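Local coordinates for protein computational Design of Enzyme (Synthetic construct, PDB 3TP4) that is a computationally designed protein with a glycosyl hydrolase family 26 TIM-barrel domain, probably made to carry an activated serine-containing catalytic triad, at residues 294-308 and 338-352. Numbering follows the deposited sequence.
Sequences SSPAQWFTKVLAAIK and ALLEDFQAYAADPFT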
loop_
_atom_site.group_PDB
_atom_site.type_symbol
_atom_site.label_atom_id
_atom_site.label_comp_id
_atom_site.label_asym_id
_atom_site.label_seq_id
_atom_site.Cartn_x
_atom_site.Cartn_y
_atom_site.Cartn_z
ATOM N N SER A 294 0.555 -7.209 -25.742
ATOM C CA SER A 294 0.446 -8.562 -26.264
ATOM C C SER A 294 -0.982 -9.066 -26.095
ATOM O O SER A 294 -1.776 -8.480 -25.348
ATOM C CB SER A 294 1.401 -9.496 -25.516
ATOM O OG SER A 294 2.730 -9.021 -25.584
ATOM N N SER A 295 -1.298 -10.160 -26.778
ATOM C CA SER A 295 -2.599 -10.797 -26.626
ATOM C C SER A 295 -2.424 -12.285 -26.355
ATOM O O SER A 295 -2.916 -13.125 -27.105
ATOM C CB SER A 295 -3.471 -10.569 -27.865
ATOM O OG SER A 295 -3.682 -9.184 -28.093
ATOM N N PRO A 296 -1.718 -12.624 -25.269
ATOM C CA PRO A 296 -1.592 -14.049 -24.959
ATOM C C PRO A 296 -2.990 -14.684 -24.885
ATOM O O PRO A 296 -3.874 -14.150 -24.203
ATOM C CB PRO A 296 -0.897 -14.047 -23.594
ATOM C CG PRO A 296 -1.086 -12.642 -23.056
ATOM C CD PRO A 296 -1.121 -11.762 -24.237
ATOM N N ALA A 297 -3.190 -15.796 -25.591
ATOM C CA ALA A 297 -4.519 -16.393 -25.738
ATOM C C ALA A 297 -5.162 -16.795 -24.410
ATOM O O ALA A 297 -4.540 -17.475 -23.591
ATOM C CB ALA A 297 -4.479 -17.597 -26.703
ATOM N N GLN A 298 -6.408 -16.365 -24.222
ATOM C CA GLN A 298 -7.202 -16.690 -23.036
ATOM C C GLN A 298 -6.469 -16.414 -21.726
ATOM O O GLN A 298 -6.611 -17.158 -20.756
ATOM C CB GLN A 298 -7.654 -18.151 -23.093
ATOM C CG GLN A 298 -8.467 -18.468 -24.344
ATOM C CD GLN A 298 -9.095 -19.840 -24.292
ATOM O OE1 GLN A 298 -8.403 -20.860 -24.336
ATOM N NE2 GLN A 298 -10.420 -19.876 -24.179
ATOM N N TRP A 299 -5.694 -15.337 -21.703
ATOM C CA TRP A 299 -4.830 -15.053 -20.565
ATOM C C TRP A 299 -5.647 -14.817 -19.288
ATOM O O TRP A 299 -5.342 -15.376 -18.247
ATOM C CB TRP A 299 -3.946 -13.850 -20.868
ATOM C CG TRP A 299 -2.919 -13.599 -19.812
ATOM C CD1 TRP A 299 -1.651 -14.117 -19.758
ATOM C CD2 TRP A 299 -3.071 -12.780 -18.653
ATOM N NE1 TRP A 299 -1.003 -13.658 -18.632
ATOM C CE2 TRP A 299 -1.851 -12.830 -17.941
ATOM C CE3 TRP A 299 -4.116 -11.991 -18.153
ATOM C CZ2 TRP A 299 -1.652 -12.136 -16.749
ATOM C CZ3 TRP A 299 -3.913 -11.296 -16.954
ATOM C CH2 TRP A 299 -2.690 -11.376 -16.275
ATOM N N PHE A 300 -6.708 -14.013 -19.380
ATOM C CA PHE A 300 -7.523 -13.718 -18.200
ATOM C C PHE A 300 -8.192 -14.958 -17.598
ATOM O O PHE A 300 -8.092 -15.205 -16.399
ATOM C CB PHE A 300 -8.561 -12.637 -18.499
ATOM C CG PHE A 300 -7.964 -11.286 -18.803
ATOM C CD1 PHE A 300 -7.465 -10.483 -17.775
ATOM C CD2 PHE A 300 -7.904 -10.820 -20.105
ATOM C CE1 PHE A 300 -6.920 -9.235 -18.045
ATOM C CE2 PHE A 300 -7.368 -9.567 -20.390
ATOM C CZ PHE A 300 -6.863 -8.774 -19.362
ATOM N N THR A 301 -8.887 -15.737 -18.417
ATOM C CA THR A 301 -9.535 -16.940 -17.893
ATOM C C THR A 301 -8.535 -18.010 -17.458
ATOM O O THR A 301 -8.811 -18.776 -16.551
ATOM C CB THR A 301 -10.539 -17.545 -18.889
ATOM O OG1 THR A 301 -9.871 -17.830 -20.122
ATOM C CG2 THR A 301 -11.707 -16.572 -19.133
ATOM N N LYS A 302 -7.379 -18.070 -18.108
ATOM C CA LYS A 302 -6.336 -18.993 -17.662
ATOM C C LYS A 302 -5.787 -18.609 -16.283
ATOM O O LYS A 302 -5.590 -19.473 -15.410
ATOM C CB LYS A 302 -5.202 -19.061 -18.687
ATOM C CG LYS A 302 -5.576 -19.797 -19.952
ATOM C CD LYS A 302 -4.485 -19.672 -21.005
ATOM C CE LYS A 302 -3.160 -20.207 -20.489
ATOM N NZ LYS A 302 -2.177 -20.398 -21.595
ATOM N N VAL A 303 -5.537 -17.316 -16.085
ATOM C CA VAL A 303 -5.086 -16.831 -14.780
ATOM C C VAL A 303 -6.127 -17.130 -13.705
ATOM O O VAL A 303 -5.818 -17.725 -12.680
ATOM C CB VAL A 303 -4.776 -15.317 -14.810
ATOM C CG1 VAL A 303 -4.760 -14.752 -13.388
ATOM C CG2 VAL A 303 -3.435 -15.074 -15.493
ATOM N N LEU A 304 -7.373 -16.743 -13.970
ATOM C CA LEU A 304 -8.462 -16.994 -13.034
ATOM C C LEU A 304 -8.646 -18.485 -12.726
ATOM O O LEU A 304 -8.869 -18.852 -11.580
ATOM C CB LEU A 304 -9.775 -16.401 -13.562
ATOM C CG LEU A 304 -10.975 -16.546 -12.626
ATOM C CD1 LEU A 304 -10.692 -15.729 -11.394
ATOM C CD2 LEU A 304 -12.328 -16.108 -13.284
ATOM N N ALA A 305 -8.585 -19.342 -13.741
ATOM C CA ALA A 305 -8.777 -20.782 -13.501
ATOM C C ALA A 305 -7.660 -21.392 -12.633
ATOM O O ALA A 305 -7.894 -22.307 -11.834
ATOM C CB ALA A 305 -8.911 -21.534 -14.825
ATOM N N ALA A 306 -6.443 -20.887 -12.789
ATOM C CA ALA A 306 -5.318 -21.342 -11.962
ATOM C C ALA A 306 -5.534 -20.951 -10.506
ATOM O O ALA A 306 -5.275 -21.736 -9.584
ATOM C CB ALA A 306 -4.017 -20.752 -12.471
ATOM N N ILE A 307 -6.002 -19.727 -10.299
ATOM C CA ILE A 307 -6.278 -19.236 -8.953
ATOM C C ILE A 307 -7.400 -20.075 -8.339
ATOM O O ILE A 307 -7.260 -20.611 -7.233
ATOM C CB ILE A 307 -6.707 -17.749 -8.988
ATOM C CG1 ILE A 307 -5.548 -16.869 -9.465
ATOM C CG2 ILE A 307 -7.206 -17.288 -7.631
ATOM C CD1 ILE A 307 -5.893 -15.383 -9.565
ATOM N N LYS A 308 -8.509 -20.202 -9.070
ATOM C CA LYS A 308 -9.684 -20.900 -8.556
ATOM C C LYS A 308 -9.365 -22.342 -8.186
ATOM O O LYS A 308 -9.867 -22.858 -7.192
ATOM C CB LYS A 308 -10.824 -20.860 -9.576
ATOM C CG LYS A 308 -11.412 -19.481 -9.772
ATOM C CD LYS A 308 -12.380 -19.447 -10.933
ATOM C CE LYS A 308 -13.557 -20.361 -10.692
ATOM N NZ LYS A 308 -14.629 -20.163 -11.725
ATOM N N ALA A 338 -7.961 -8.273 -29.324
ATOM C CA ALA A 338 -8.120 -9.714 -29.444
ATOM C C ALA A 338 -8.570 -10.361 -28.122
ATOM O O ALA A 338 -9.268 -11.385 -28.128
ATOM C CB ALA A 338 -6.825 -10.348 -29.942
ATOM N N LEU A 339 -8.173 -9.774 -26.995
ATOM C CA LEU A 339 -8.477 -10.373 -25.692
ATOM C C LEU A 339 -9.835 -9.935 -25.119
ATOM O O LEU A 339 -10.186 -10.296 -23.983
ATOM C CB LEU A 339 -7.352 -10.092 -24.676
ATOM C CG LEU A 339 -6.141 -11.034 -24.653
ATOM C CD1 LEU A 339 -5.029 -10.469 -23.754
ATOM C CD2 LEU A 339 -6.535 -12.437 -24.206
ATOM N N LEU A 340 -10.601 -9.173 -25.896
ATOM C CA LEU A 340 -11.882 -8.667 -25.408
ATOM C C LEU A 340 -12.825 -9.788 -24.960
ATOM O O LEU A 340 -13.341 -9.767 -23.847
ATOM C CB LEU A 340 -12.573 -7.805 -26.460
ATOM C CG LEU A 340 -13.994 -7.412 -26.043
ATOM C CD1 LEU A 340 -13.958 -6.339 -24.980
ATOM C CD2 LEU A 340 -14.821 -6.965 -27.228
ATOM N N GLU A 341 -13.036 -10.777 -25.818
ATOM C CA GLU A 341 -13.941 -11.875 -25.480
ATOM C C GLU A 341 -13.497 -12.612 -24.216
ATOM O O GLU A 341 -14.319 -12.951 -23.361
ATOM C CB GLU A 341 -14.085 -12.852 -26.660
ATOM C CG GLU A 341 -14.917 -14.073 -26.333
ATOM C CD GLU A 341 -15.263 -14.902 -27.562
ATOM O OE1 GLU A 341 -14.458 -14.917 -28.524
ATOM O OE2 GLU A 341 -16.348 -15.531 -27.564
ATOM N N ASP A 342 -12.196 -12.849 -24.077
ATOM C CA ASP A 342 -11.718 -13.573 -22.918
ATOM C C ASP A 342 -11.939 -12.761 -21.646
ATOM O O ASP A 342 -12.301 -13.313 -20.608
ATOM C CB ASP A 342 -10.240 -13.945 -23.051
ATOM C CG ASP A 342 -9.777 -14.893 -21.947
ATOM O OD1 ASP A 342 -10.098 -16.097 -22.016
ATOM O OD2 ASP A 342 -9.077 -14.443 -21.021
ATOM N N PHE A 343 -11.717 -11.454 -21.722
ATOM C CA PHE A 343 -11.927 -10.619 -20.549
ATOM C C PHE A 343 -13.405 -10.614 -20.155
ATOM O O PHE A 343 -13.740 -10.712 -18.976
ATOM C CB PHE A 343 -11.403 -9.188 -20.742
ATOM C CG PHE A 343 -11.574 -8.333 -19.519
ATOM C CD1 PHE A 343 -10.713 -8.464 -18.443
ATOM C CD2 PHE A 343 -12.628 -7.438 -19.423
ATOM C CE1 PHE A 343 -10.879 -7.701 -17.308
ATOM C CE2 PHE A 343 -12.802 -6.677 -18.287
ATOM C CZ PHE A 343 -11.928 -6.808 -17.231
ATOM N N GLN A 344 -14.287 -10.522 -21.141
ATOM C CA GLN A 344 -15.720 -10.628 -20.877
ATOM C C GLN A 344 -16.052 -11.932 -20.154
ATOM O O GLN A 344 -16.892 -11.947 -19.257
ATOM C CB GLN A 344 -16.520 -10.528 -22.186
ATOM C CG GLN A 344 -16.562 -9.107 -22.724
ATOM C CD GLN A 344 -17.073 -9.015 -24.135
ATOM O OE1 GLN A 344 -16.805 -9.880 -24.973
ATOM N NE2 GLN A 344 -17.807 -7.944 -24.418
ATOM N N ALA A 345 -15.394 -13.024 -20.545
ATOM C CA ALA A 345 -15.636 -14.325 -19.916
ATOM C C ALA A 345 -15.094 -14.326 -18.491
ATOM O O ALA A 345 -15.725 -14.834 -17.558
ATOM C CB ALA A 345 -14.993 -15.449 -20.744
ATOM N N TYR A 346 -13.900 -13.771 -18.336
ATOM C CA TYR A 346 -13.336 -13.538 -17.021
ATOM C C TYR A 346 -14.325 -12.785 -16.125
ATOM O O TYR A 346 -14.539 -13.162 -14.975
ATOM C CB TYR A 346 -12.040 -12.744 -17.166
ATOM C CG TYR A 346 -11.539 -12.147 -15.880
ATOM C CD1 TYR A 346 -11.930 -10.873 -15.486
ATOM C CD2 TYR A 346 -10.668 -12.851 -15.059
ATOM C CE1 TYR A 346 -11.484 -10.333 -14.306
ATOM C CE2 TYR A 346 -10.197 -12.309 -13.891
ATOM C CZ TYR A 346 -10.611 -11.053 -13.512
ATOM O OH TYR A 346 -10.153 -10.513 -12.327
ATOM N N ALA A 347 -14.912 -11.714 -16.662
ATOM C CA ALA A 347 -15.862 -10.888 -15.917
ATOM C C ALA A 347 -17.173 -11.600 -15.581
ATOM O O ALA A 347 -17.740 -11.374 -14.510
ATOM C CB ALA A 347 -16.150 -9.563 -16.669
ATOM N N ALA A 348 -17.658 -12.439 -16.497
ATOM C CA ALA A 348 -18.904 -13.176 -16.277
ATOM C C ALA A 348 -18.736 -14.335 -15.291
ATOM O O ALA A 348 -19.701 -14.806 -14.706
ATOM C CB ALA A 348 -19.463 -13.685 -17.608
ATOM N N ASP A 349 -17.502 -14.776 -15.087
ATOM C CA ASP A 349 -17.252 -15.879 -14.161
ATOM C C ASP A 349 -17.839 -15.510 -12.804
ATOM O O ASP A 349 -17.721 -14.364 -12.370
ATOM C CB ASP A 349 -15.750 -16.129 -14.031
ATOM C CG ASP A 349 -15.438 -17.445 -13.344
ATOM O OD1 ASP A 349 -15.650 -17.535 -12.118
ATOM O OD2 ASP A 349 -14.975 -18.378 -14.028
ATOM N N PRO A 350 -18.473 -16.473 -12.129
ATOM C CA PRO A 350 -19.084 -16.176 -10.829
ATOM C C PRO A 350 -18.046 -15.840 -9.767
ATOM O O PRO A 350 -18.363 -15.183 -8.775
ATOM C CB PRO A 350 -19.801 -17.484 -10.460
ATOM C CG PRO A 350 -19.902 -18.256 -11.734
ATOM C CD PRO A 350 -18.725 -17.856 -12.565
ATOM N N PHE A 351 -16.810 -16.283 -9.953
ATOM C CA PHE A 351 -15.827 -16.049 -8.911
ATOM C C PHE A 351 -15.350 -14.587 -8.868
ATOM O O PHE A 351 -14.960 -14.099 -7.816
ATOM C CB PHE A 351 -14.658 -17.053 -9.003
ATOM C CG PHE A 351 -13.756 -17.040 -7.791
ATOM C CD1 PHE A 351 -14.166 -17.620 -6.600
ATOM C CD2 PHE A 351 -12.505 -16.446 -7.840
ATOM C CE1 PHE A 351 -13.348 -17.604 -5.484
ATOM C CE2 PHE A 351 -11.689 -16.417 -6.727
ATOM C CZ PHE A 351 -12.106 -17.001 -5.547
ATOM N N THR A 352 -15.410 -13.874 -9.993
ATOM C CA THR A 352 -14.990 -12.466 -10.008
ATOM C C THR A 352 -16.116 -11.519 -9.627
ATOM O O THR A 352 -17.207 -11.602 -10.185
ATOM C CB THR A 352 -14.440 -12.036 -11.391
ATOM O OG1 THR A 352 -15.424 -12.312 -12.401
ATOM C CG2 THR A 352 -13.132 -12.795 -11.701
HETATM O O HOH W 1 -5.911 -7.755 -26.819
HETATM O O HOH W 2 -12.222 -17.238 -23.385
#
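Asp342 reaches across from helix 340-348 and grips the first turn of helix 299-308 with both carboxylate oxygens, just after Gln298 at the N-cap. The two helices flank the parallel barrel of a TIM-barrel fold; their axes approach to 8.0 Å at 32°. Thr301 N donates to Asp342 OD2 at 2.9 Å, N-H...O 160°, and Thr301 OG1 to the syn lone pair of Asp342 OD1 at 2.6 Å. Turned between its backbone N and carbonyl carbon, the hydroxyl stays close to the N-H, and the two donors take one oxygen each; the nearby helix N-terminus would probably favour the anionic form. A water joins Asp342 OD1 to Gln298 NE2.

Beside Asp342, the Phe300 ring lies between Trp299 and Phe343: Phe343 CD1 stands over the ring centre in a T-shaped pair, planes 74° apart, while Phe300 turns its own edge toward Tyr346. Leu339 CD2 packs against Pro296 O at 3.2 Å. Toward the C-terminal ends, Leu304 CD2 rests on Asp349 CG at 3.4 Å. Lys308 NZ forms a salt bridge with Asp349, 2.8 Å from OD1 on its syn lone pair, with a weak second bond to OD2; Phe351 N takes the anti lone pair of OD1, closing an Asx turn.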